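Local coordinates for GDSL-like Lipase/Acylhydrolase family protein (Neisseria meningitidis, PDB 4K7J) that probably removes O-linked acetyl groups from peptidoglycan, acting as an SGNH-family esterase with a catalytic triad, at residues Gln272-Leu277 with Gly319-Trp324; Ile282-Ala287 with Arg313-Gln318; Asp230-Leu235 with Leu267-Gln272. All coordinates share one frame; numbering follows the deposited sequence. Where two conformers were deposited one is given.

Contact 1: residues Gln272-Leu277 with Gly319-Trp324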
loop_
_atom_site.group_PDB
_atom_site.type_symbol
_atom_site.label_atom_id
_atom_site.label_comp_id
_atom_site.label_asym_id
_atom_site.label_seq_id
_atom_site.Cartn_x
_atom_site.Cartn_y
_atom_site.Cartn_z
ATOM N N GLN A 272 -12.739 -10.083 5.806
ATOM C CA GLN A 272 -13.287 -8.745 5.672
ATOM C C GLN A 272 -12.907 -8.045 4.374
ATOM O O GLN A 272 -13.745 -7.370 3.763
ATOM C CB GLN A 272 -12.950 -7.913 6.899
ATOM C CG GLN A 272 -13.736 -8.389 8.109
ATOM C CD GLN A 272 -13.261 -7.774 9.397
ATOM O OE1 GLN A 272 -12.964 -6.582 9.458
ATOM N NE2 GLN A 272 -13.175 -8.589 10.442
ATOM N N ILE A 273 -11.662 -8.221 3.938
ATOM C CA ILE A 273 -11.240 -7.686 2.651
ATOM C C ILE A 273 -12.082 -8.275 1.516
ATOM O O ILE A 273 -12.529 -7.556 0.620
ATOM C CB ILE A 273 -9.730 -7.960 2.381
ATOM C CG1 ILE A 273 -8.853 -7.120 3.321
ATOM C CG2 ILE A 273 -9.391 -7.682 0.927
ATOM C CD1 ILE A 273 -7.376 -7.559 3.360
ATOM N N ARG A 274 -12.313 -9.583 1.568
ATOM C CA ARG A 274 -13.109 -10.258 0.536
ATOM C C ARG A 274 -14.554 -9.783 0.527
ATOM O O ARG A 274 -15.120 -9.556 -0.534
ATOM C CB ARG A 274 -13.064 -11.774 0.709
ATOM C CG ARG A 274 -11.702 -12.384 0.450
ATOM C CD ARG A 274 -11.828 -13.871 0.157
ATOM N NE ARG A 274 -10.533 -14.472 -0.157
ATOM C CZ ARG A 274 -9.877 -14.256 -1.292
ATOM N NH1 ARG A 274 -10.398 -13.445 -2.209
ATOM N NH2 ARG A 274 -8.701 -14.842 -1.518
ATOM N N ASP A 275 -15.141 -9.622 1.710
ATOM C CA ASP A 275 -16.496 -9.068 1.816
ATOM C C ASP A 275 -16.546 -7.662 1.230
ATOM O O ASP A 275 -17.494 -7.311 0.529
ATOM C CB ASP A 275 -16.973 -9.006 3.276
ATOM C CG ASP A 275 -17.127 -10.381 3.919
ATOM O OD1 ASP A 275 -17.032 -11.412 3.210
ATOM O OD2 ASP A 275 -17.353 -10.422 5.150
ATOM N N SER A 276 -15.519 -6.860 1.515
ATOM C CA SER A 276 -15.525 -5.453 1.120
ATOM C C SER A 276 -15.191 -5.253 -0.351
ATOM O O SER A 276 -15.667 -4.304 -0.972
ATOM C CB SER A 276 -14.569 -4.626 1.993
ATOM O OG SER A 276 -14.933 -4.732 3.358
ATOM N N LEU A 277 -14.371 -6.141 -0.902
ATOM C CA LEU A 277 -13.999 -6.075 -2.317
ATOM C C LEU A 277 -14.086 -7.477 -2.931
ATOM O O LEU A 277 -13.071 -8.171 -3.060
ATOM C CB LEU A 277 -12.581 -5.514 -2.479
ATOM C CG LEU A 277 -12.278 -4.044 -2.173
ATOM C CD1 LEU A 277 -10.768 -3.841 -2.131
ATOM C CD2 LEU A 277 -12.906 -3.146 -3.230
ATOM N N GLY A 319 -7.221 -18.718 3.530
ATOM C CA GLY A 319 -7.983 -17.629 2.922
ATOM C C GLY A 319 -8.012 -17.688 1.405
ATOM O O GLY A 319 -8.583 -16.809 0.753
ATOM N N GLN A 320 -7.399 -18.729 0.848
ATOM C CA GLN A 320 -7.279 -18.910 -0.605
ATOM C C GLN A 320 -6.686 -17.722 -1.339
ATOM O O GLN A 320 -7.145 -17.356 -2.425
ATOM C CB GLN A 320 -8.629 -19.282 -1.224
ATOM C CG GLN A 320 -9.138 -20.643 -0.753
ATOM C CD GLN A 320 -10.594 -20.873 -1.109
ATOM O OE1 GLN A 320 -11.151 -20.190 -1.967
ATOM N NE2 GLN A 320 -11.221 -21.830 -0.438
ATOM N N THR A 321 -5.654 -17.130 -0.755
ATOM C CA THR A 321 -4.997 -15.987 -1.365
ATOM C C THR A 321 -3.721 -16.447 -2.063
ATOM O O THR A 321 -3.395 -17.636 -2.063
ATOM C CB THR A 321 -4.628 -14.938 -0.297
ATOM O OG1 THR A 321 -3.373 -15.284 0.294
ATOM C CG2 THR A 321 -5.687 -14.903 0.790
ATOM N N MET A 322 -3.008 -15.509 -2.670
ATOM C CA MET A 322 -1.668 -15.784 -3.162
ATOM C C MET A 322 -0.678 -15.493 -2.040
ATOM O O MET A 322 -0.999 -14.740 -1.120
ATOM C CB MET A 322 -1.359 -14.927 -4.379
ATOM C CG MET A 322 -2.160 -15.339 -5.616
ATOM S SD MET A 322 -1.950 -14.171 -6.966
ATOM C CE MET A 322 -2.867 -12.765 -6.330
ATOM N N PHE A 323 0.502 -16.111 -2.112
ATOM C CA PHE A 323 1.553 -15.944 -1.114
ATOM C C PHE A 323 2.901 -15.813 -1.822
ATOM O O PHE A 323 3.255 -16.650 -2.646
ATOM C CB PHE A 323 1.568 -17.135 -0.148
ATOM C CG PHE A 323 2.626 -17.046 0.920
ATOM C CD1 PHE A 323 2.412 -16.297 2.072
ATOM C CD2 PHE A 323 3.830 -17.721 0.782
ATOM C CE1 PHE A 323 3.372 -16.216 3.051
ATOM C CE2 PHE A 323 4.797 -17.645 1.762
ATOM C CZ PHE A 323 4.571 -16.893 2.897
ATOM N N TRP A 324 3.642 -14.749 -1.519
ATOM C CA TRP A 324 4.965 -14.561 -2.082
ATOM C C TRP A 324 5.989 -14.566 -0.958
ATOM O O TRP A 324 5.928 -13.738 -0.054
ATOM C CB TRP A 324 5.032 -13.249 -2.843
ATOM C CG TRP A 324 6.253 -13.076 -3.677
ATOM C CD1 TRP A 324 6.520 -13.670 -4.875
ATOM C CD2 TRP A 324 7.364 -12.208 -3.406
ATOM N NE1 TRP A 324 7.732 -13.246 -5.356
ATOM C CE2 TRP A 324 8.269 -12.344 -4.475
ATOM C CE3 TRP A 324 7.674 -11.327 -2.365
ATOM C CZ2 TRP A 324 9.471 -11.634 -4.532
ATOM C CZ3 TRP A 324 8.868 -10.629 -2.419
ATOM C CH2 TRP A 324 9.750 -10.785 -3.498
#

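Contact 2: residues Ile282-Ala287 with Arg313-Gln318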
loop_
_atom_site.group_PDB
_atom_site.type_symbol
_atom_site.label_atom_id
_atom_site.label_comp_id
_atom_site.label_asym_id
_atom_site.label_seq_id
_atom_site.Cartn_x
_atom_site.Cartn_y
_atom_site.Cartn_z
ATOM N N ILE A 282 -6.073 -11.106 -3.590
ATOM C CA ILE A 282 -5.306 -10.812 -2.384
ATOM C C ILE A 282 -3.948 -11.522 -2.428
ATOM O O ILE A 282 -3.868 -12.714 -2.742
ATOM C CB ILE A 282 -6.059 -11.253 -1.130
ATOM C CG1 ILE A 282 -7.429 -10.573 -1.058
ATOM C CG2 ILE A 282 -5.255 -10.929 0.102
ATOM C CD1 ILE A 282 -8.260 -11.046 0.091
ATOM N N LEU A 283 -2.882 -10.787 -2.127
ATOM C CA LEU A 283 -1.542 -11.359 -2.076
ATOM C C LEU A 283 -0.918 -11.079 -0.719
ATOM O O LEU A 283 -0.830 -9.922 -0.298
ATOM C CB LEU A 283 -0.651 -10.754 -3.156
ATOM C CG LEU A 283 0.839 -11.098 -2.968
ATOM C CD1 LEU A 283 1.113 -12.539 -3.355
ATOM C CD2 LEU A 283 1.762 -10.158 -3.721
ATOM N N ILE A 284 -0.502 -12.132 -0.028
ATOM C CA ILE A 284 0.205 -11.978 1.240
ATOM C C ILE A 284 1.712 -12.112 1.023
ATOM O O ILE A 284 2.200 -13.135 0.517
ATOM C CB ILE A 284 -0.293 -12.988 2.288
ATOM C CG1 ILE A 284 -1.704 -12.588 2.740
ATOM C CG2 ILE A 284 0.666 -13.059 3.470
ATOM C CD1 ILE A 284 -2.375 -13.569 3.667
ATOM N N ILE A 285 2.442 -11.063 1.383
ATOM C CA ILE A 285 3.893 -11.067 1.290
ATOM C C ILE A 285 4.496 -11.579 2.598
ATOM O O ILE A 285 4.462 -10.892 3.617
ATOM C CB ILE A 285 4.435 -9.673 0.964
ATOM C CG1 ILE A 285 4.018 -9.283 -0.457
ATOM C CG2 ILE A 285 5.961 -9.661 1.075
ATOM C CD1 ILE A 285 4.752 -8.080 -1.000
ATOM N N GLY A 286 5.012 -12.806 2.575
ATOM C CA GLY A 286 5.647 -13.371 3.752
ATOM C C GLY A 286 6.832 -12.516 4.157
ATOM O O GLY A 286 7.532 -11.987 3.294
ATOM N N ALA A 287 7.047 -12.359 5.459
ATOM C CA ALA A 287 8.120 -11.507 5.949
ATOM C C ALA A 287 9.496 -11.923 5.393
ATOM O O ALA A 287 9.775 -13.120 5.245
ATOM C CB ALA A 287 8.134 -11.506 7.461
ATOM N N ARG A 313 1.785 -17.947 5.784
ATOM C CA ARG A 313 1.481 -18.902 4.731
ATOM C C ARG A 313 0.200 -19.700 5.003
ATOM O O ARG A 313 -0.602 -19.896 4.103
ATOM C CB ARG A 313 2.669 -19.833 4.452
ATOM C CG ARG A 313 2.441 -20.691 3.234
ATOM C CD ARG A 313 3.420 -21.839 3.169
ATOM N NE ARG A 313 4.736 -21.408 2.719
ATOM C CZ ARG A 313 5.069 -21.239 1.443
ATOM N NH1 ARG A 313 4.178 -21.459 0.486
ATOM N NH2 ARG A 313 6.291 -20.842 1.125
ATOM N N ARG A 314 -0.011 -20.134 6.242
ATOM C CA ARG A 314 -1.273 -20.800 6.595
ATOM C C ARG A 314 -2.486 -19.904 6.329
ATOM O O ARG A 314 -3.512 -20.360 5.825
ATOM C CB ARG A 314 -1.288 -21.207 8.069
ATOM C CG ARG A 314 -0.407 -22.381 8.427
ATOM C CD ARG A 314 -0.787 -22.947 9.806
ATOM N NE ARG A 314 -0.597 -22.004 10.912
ATOM C CZ ARG A 314 0.581 -21.745 11.463
ATOM N NH1 ARG A 314 1.669 -22.348 11.009
ATOM N NH2 ARG A 314 0.678 -20.888 12.465
ATOM N N VAL A 315 -2.368 -18.625 6.673
ATOM C CA VAL A 315 -3.457 -17.673 6.419
ATOM C C VAL A 315 -3.756 -17.565 4.927
ATOM O O VAL A 315 -4.927 -17.593 4.510
ATOM C CB VAL A 315 -3.137 -16.267 6.983
ATOM C CG1 VAL A 315 -4.130 -15.232 6.446
ATOM C CG2 VAL A 315 -3.149 -16.294 8.505
ATOM N N ALA A 316 -2.695 -17.444 4.128
ATOM C CA ALA A 316 -2.818 -17.440 2.665
ATOM C C ALA A 316 -3.609 -18.640 2.132
ATOM O O ALA A 316 -4.514 -18.494 1.293
ATOM C CB ALA A 316 -1.436 -17.405 2.026
ATOM N N ARG A 317 -3.261 -19.829 2.614
ATOM C CA ARG A 317 -3.884 -21.056 2.111
ATOM C C ARG A 317 -5.322 -21.158 2.560
ATOM O O ARG A 317 -6.210 -21.459 1.764
ATOM C CB ARG A 317 -3.108 -22.295 2.575
ATOM C CG ARG A 317 -3.703 -23.586 2.027
ATOM C CD ARG A 317 -2.811 -24.784 2.304
ATOM N NE ARG A 317 -3.462 -26.038 1.926
ATOM C CZ ARG A 317 -2.937 -27.238 2.151
ATOM N NH1 ARG A 317 -1.741 -27.335 2.719
ATOM N NH2 ARG A 317 -3.597 -28.336 1.799
ATOM N N GLN A 318 -5.562 -20.907 3.840
ATOM C CA GLN A 318 -6.914 -20.988 4.370
ATOM C C GLN A 318 -7.800 -19.881 3.801
ATOM O O GLN A 318 -8.982 -20.093 3.576
ATOM C CB GLN A 318 -6.904 -21.008 5.906
ATOM C CG GLN A 318 -6.505 -22.383 6.460
ATOM C CD GLN A 318 -6.123 -22.376 7.929
ATOM O OE1 GLN A 318 -6.640 -21.583 8.721
ATOM N NE2 GLN A 318 -5.222 -23.281 8.304
#

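Contact 3: residues Asp230-Leu235 with Leu267-Gln272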
loop_
_atom_site.group_PDB
_atom_site.type_symbol
_atom_site.label_atom_id
_atom_site.label_comp_id
_atom_site.label_asym_id
_atom_site.label_seq_id
_atom_site.Cartn_x
_atom_site.Cartn_y
_atom_site.Cartn_z
ATOM N N ASP A 230 -15.385 2.090 10.444
ATOM C CA ASP A 230 -15.862 1.922 9.068
ATOM C C ASP A 230 -14.740 1.846 8.039
ATOM O O ASP A 230 -14.961 2.156 6.863
ATOM C CB ASP A 230 -16.801 3.071 8.658
ATOM C CG ASP A 230 -18.145 3.004 9.341
ATOM O OD1 ASP A 230 -18.481 1.922 9.858
ATOM O OD2 ASP A 230 -18.862 4.038 9.365
ATOM N N ARG A 231 -13.548 1.434 8.461
ATOM C CA ARG A 231 -12.389 1.377 7.554
ATOM C C ARG A 231 -12.578 0.445 6.337
ATOM O O ARG A 231 -12.015 0.682 5.266
ATOM C CB ARG A 231 -11.141 0.963 8.340
ATOM C CG ARG A 231 -11.240 -0.433 8.970
ATOM C CD ARG A 231 -10.057 -0.660 9.880
ATOM N NE ARG A 231 -10.174 -1.842 10.725
ATOM C CZ ARG A 231 -10.664 -1.835 11.961
ATOM N NH1 ARG A 231 -11.106 -0.708 12.508
ATOM N NH2 ARG A 231 -10.712 -2.962 12.655
ATOM N N MET A 232 -13.361 -0.616 6.494
ATOM C CA MET A 232 -13.651 -1.505 5.356
ATOM C C MET A 232 -14.508 -0.831 4.277
ATOM O O MET A 232 -14.400 -1.158 3.095
ATOM C CB MET A 232 -14.302 -2.808 5.833
ATOM C CG MET A 232 -13.362 -3.679 6.694
ATOM S SD MET A 232 -11.825 -4.102 5.833
ATOM C CE MET A 232 -10.943 -4.963 7.137
ATOM N N ASN A 233 -15.358 0.111 4.673
ATOM C CA ASN A 233 -16.066 0.918 3.678
ATOM C C ASN A 233 -15.112 1.841 2.921
ATOM O O ASN A 233 -15.310 2.099 1.726
ATOM C CB ASN A 233 -17.220 1.711 4.300
ATOM C CG ASN A 233 -18.240 0.816 4.990
ATOM O OD1 ASN A 233 -18.370 -0.367 4.669
ATOM N ND2 ASN A 233 -18.954 1.375 5.955
ATOM N N ASP A 234 -14.071 2.327 3.599
ATOM C CA ASP A 234 -13.003 3.049 2.897
ATOM C C ASP A 234 -12.288 2.109 1.903
ATOM O O ASP A 234 -11.977 2.495 0.777
ATOM C CB ASP A 234 -11.969 3.643 3.877
ATOM C CG ASP A 234 -12.569 4.655 4.856
ATOM O OD1 ASP A 234 -13.624 5.269 4.559
ATOM O OD2 ASP A 234 -11.962 4.847 5.941
ATOM N N LEU A 235 -12.012 0.878 2.324
ATOM C CA LEU A 235 -11.364 -0.092 1.436
ATOM C C LEU A 235 -12.223 -0.384 0.198
ATOM O O LEU A 235 -11.724 -0.422 -0.935
ATOM C CB LEU A 235 -11.064 -1.394 2.186
ATOM C CG LEU A 235 -10.423 -2.492 1.333
ATOM C CD1 LEU A 235 -9.086 -2.058 0.780
ATOM C CD2 LEU A 235 -10.296 -3.777 2.114
ATOM N N LEU A 267 -6.879 -14.096 9.559
ATOM C CA LEU A 267 -7.962 -14.721 8.795
ATOM C C LEU A 267 -9.204 -13.833 8.750
ATOM O O LEU A 267 -9.818 -13.685 7.708
ATOM C CB LEU A 267 -8.320 -16.084 9.395
ATOM C CG LEU A 267 -7.220 -17.120 9.166
ATOM C CD1 LEU A 267 -7.292 -18.267 10.174
ATOM C CD2 LEU A 267 -7.299 -17.635 7.732
ATOM N N ASP A 268 -9.570 -13.256 9.893
ATOM C CA ASP A 268 -10.680 -12.305 9.954
ATOM C C ASP A 268 -10.481 -11.134 8.994
ATOM O O ASP A 268 -11.412 -10.734 8.293
ATOM C CB ASP A 268 -10.867 -11.758 11.370
ATOM C CG ASP A 268 -11.408 -12.795 12.332
ATOM O OD1 ASP A 268 -11.878 -13.863 11.867
ATOM O OD2 ASP A 268 -11.369 -12.536 13.557
ATOM N N THR A 269 -9.270 -10.584 8.974
ATOM C CA THR A 269 -8.960 -9.456 8.115
ATOM C C THR A 269 -9.094 -9.815 6.636
ATOM O O THR A 269 -9.644 -9.036 5.856
ATOM C CB THR A 269 -7.552 -8.877 8.403
ATOM O OG1 THR A 269 -7.417 -8.600 9.802
ATOM C CG2 THR A 269 -7.342 -7.590 7.630
ATOM N N VAL A 270 -8.600 -10.991 6.249
ATOM C CA VAL A 270 -8.735 -11.453 4.863
ATOM C C VAL A 270 -10.210 -11.625 4.484
ATOM O O VAL A 270 -10.639 -11.202 3.413
ATOM C CB VAL A 270 -7.961 -12.769 4.612
ATOM C CG1 VAL A 270 -8.297 -13.344 3.239
ATOM C CG2 VAL A 270 -6.447 -12.538 4.737
ATOM N N ARG A 271 -10.973 -12.245 5.377
ATOM C CA ARG A 271 -12.416 -12.399 5.202
ATOM C C ARG A 271 -13.070 -11.043 4.950
ATOM O O ARG A 271 -13.845 -10.859 3.998
ATOM C CB ARG A 271 -13.017 -13.024 6.465
ATOM C CG ARG A 271 -14.297 -13.794 6.235
ATOM C CD ARG A 271 -15.091 -14.002 7.532
ATOM N NE ARG A 271 -14.268 -14.148 8.737
ATOM C CZ ARG A 271 -13.461 -15.182 8.997
ATOM N NH1 ARG A 271 -13.329 -16.172 8.122
ATOM N NH2 ARG A 271 -12.768 -15.216 10.133
ATOM N N GLN A 272 -12.739 -10.083 5.806
ATOM C CA GLN A 272 -13.287 -8.745 5.672
ATOM C C GLN A 272 -12.907 -8.045 4.374
ATOM O O GLN A 272 -13.745 -7.370 3.763
ATOM C CB GLN A 272 -12.950 -7.913 6.899
ATOM C CG GLN A 272 -13.736 -8.389 8.109
ATOM C CD GLN A 272 -13.261 -7.774 9.397
ATOM O OE1 GLN A 272 -12.964 -6.582 9.458
ATOM N NE2 GLN A 272 -13.175 -8.589 10.442
#

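Contact 1: residues Gln272-Leu277 with Gly319-Trp324
Arg274 reaches from the last turn of helix 259-276 to the backbone carbonyl of Gly319 and grips that one oxygen side-on with two nitrogens. Arg274 NE donates to Gly319 O at 3.2 Å and NH2 to the same Gly319 O at 3.0 Å. Neither N-H points straight at the acceptor (142° and 149°), as expected when two donors converge on one atom, but the oxygen lies close to the guanidinium plane, at its edge. Gln320 O comes within 3.1 Å of Arg274 NH2 beside the bonded carbonyl, at an angle too poor for a hydrogen bond. The arginine chain leaves the helix with CG beside the backbone N (chi1 -67°) and runs extended as far as NE.

The acceptor belongs to a helix end. Helix 305-318 closes in a Schellman motif, with Gln320 at positive phi and two bonds back into the last turn, before the chain enters strand 322-325 in the central sheet of the SGNH-hydrolase alpha/beta fold. The arginine thus ties the C-terminal ends of two helices, and its positive charge probably balances the partial negative charge of the carbonyls ending helix 305-318.

The packed side of the contact is at Thr321, a buried residue whose methyl CG2 lies 3.8 Å from Arg274 NH2, while Ile282 of the adjoining strand touches the arginine as well. Toward solvent the fit is looser: Gln320 is exposed, and its side chain comes no nearer than CB, 4.5 Å from Arg274 NH2.

Contact 2: residues Ile282-Ala287 with Arg313-Gln318
The beta-alpha-beta unit formed by strand 281-286, helix 305-318 and strand 322-325 is packed at this point through Ile284, whose side chain rises from the first strand to meet the helix. The touching atom is the terminal methyl CD1. Ile284 CD1 lies 3.7 Å from Val315 CG1, and the two side chains cross at about a right angle. Ile284 CD1 also comes within 3.9 Å of Ala316 N and 4.3 Å of Ala316 CB, settling against the helix backbone; the CA atoms of Ile284 and Ala316 are 6.4 Å apart, consistent with the small side chain of Ala316. Ile284 extends its chain (chi2 174°), which carries CD1 out to the helix, whereas Val315 offers CG1, the branch anti to the backbone N (chi1 168°). All three residues are buried; the side-chain contacts are apolar, and no hydrogen bond crosses between the segments.

Around this core, Ile284 also touches Thr321 and Phe323, and Val315 packs on Trp266 of helix 259-276. Strand 281-286 lies between 322-325 and 242-246: Ile284 bonds through its backbone to Met322 and Trp324 of the one, Leu283 to Val243 and Leu245 of the other.

Contact 3: residues Asp230-Leu235 with Leu267-Gln272
Met232 of the short helix 231-236 lays its thioether end against Gln272 of helix 259-276, a helix-helix contact at the surface of the SGNH-hydrolase domain in which the segments meet by van der Waals contact. Met232 CE lies 3.6 Å from Gln272 CB and 3.5 Å from Gln272 OE1, so that one methyl touches both the root and the amide oxygen of the glutamine. Met232 SD follows at 4.1 Å from Gln272 CB. The two side chains cross at about a right angle: Met232 bends at chi2 (-57°), turning its sulfur and methyl toward the neighbouring helix, while the glutamine runs extended through CG. At the margin, Met232 CE comes to 4.5 Å from Thr269 CG2, a distant contact one turn earlier in helix 259-276. Trp224 packs on both Met232 and Thr269, and Ser276 extends the methionine's contact along helix 259-276.

Polar bonding does not join the two sides. No hydrogen bond spans the two segments; Thr269 OG1 bonds to Lys265 O in its own helix.

The chemistry is that of a nonpolar methyl and sulfur set against the aliphatic root and amide oxygen of a partly exposed glutamine. The two helices therefore meet here through the fit of these side chains, with no directed bond between them.

Following the chain from the N terminus, contact 3 closes first, bringing helix 231-236 against helix 259-276 after a loop that includes strand 242-246. Contact 1 opens on that same long helix, with Gln272 belonging to both, and closes at the turn leading into strand 322-325. Contact 2 is nested inside this second loop, joining strand 281-286 to helix 305-318, whereas contact 3 stands in series with both. Contacts 1 and 2 meet through neighbouring strands of the central sheet and through Thr321 N with Ala316 O, a probable hydrogen bond. Val270 of helix 259-276 packs on Val315 and Thr321, so contact 3 also borders contact 2 and the far segment of contact 1.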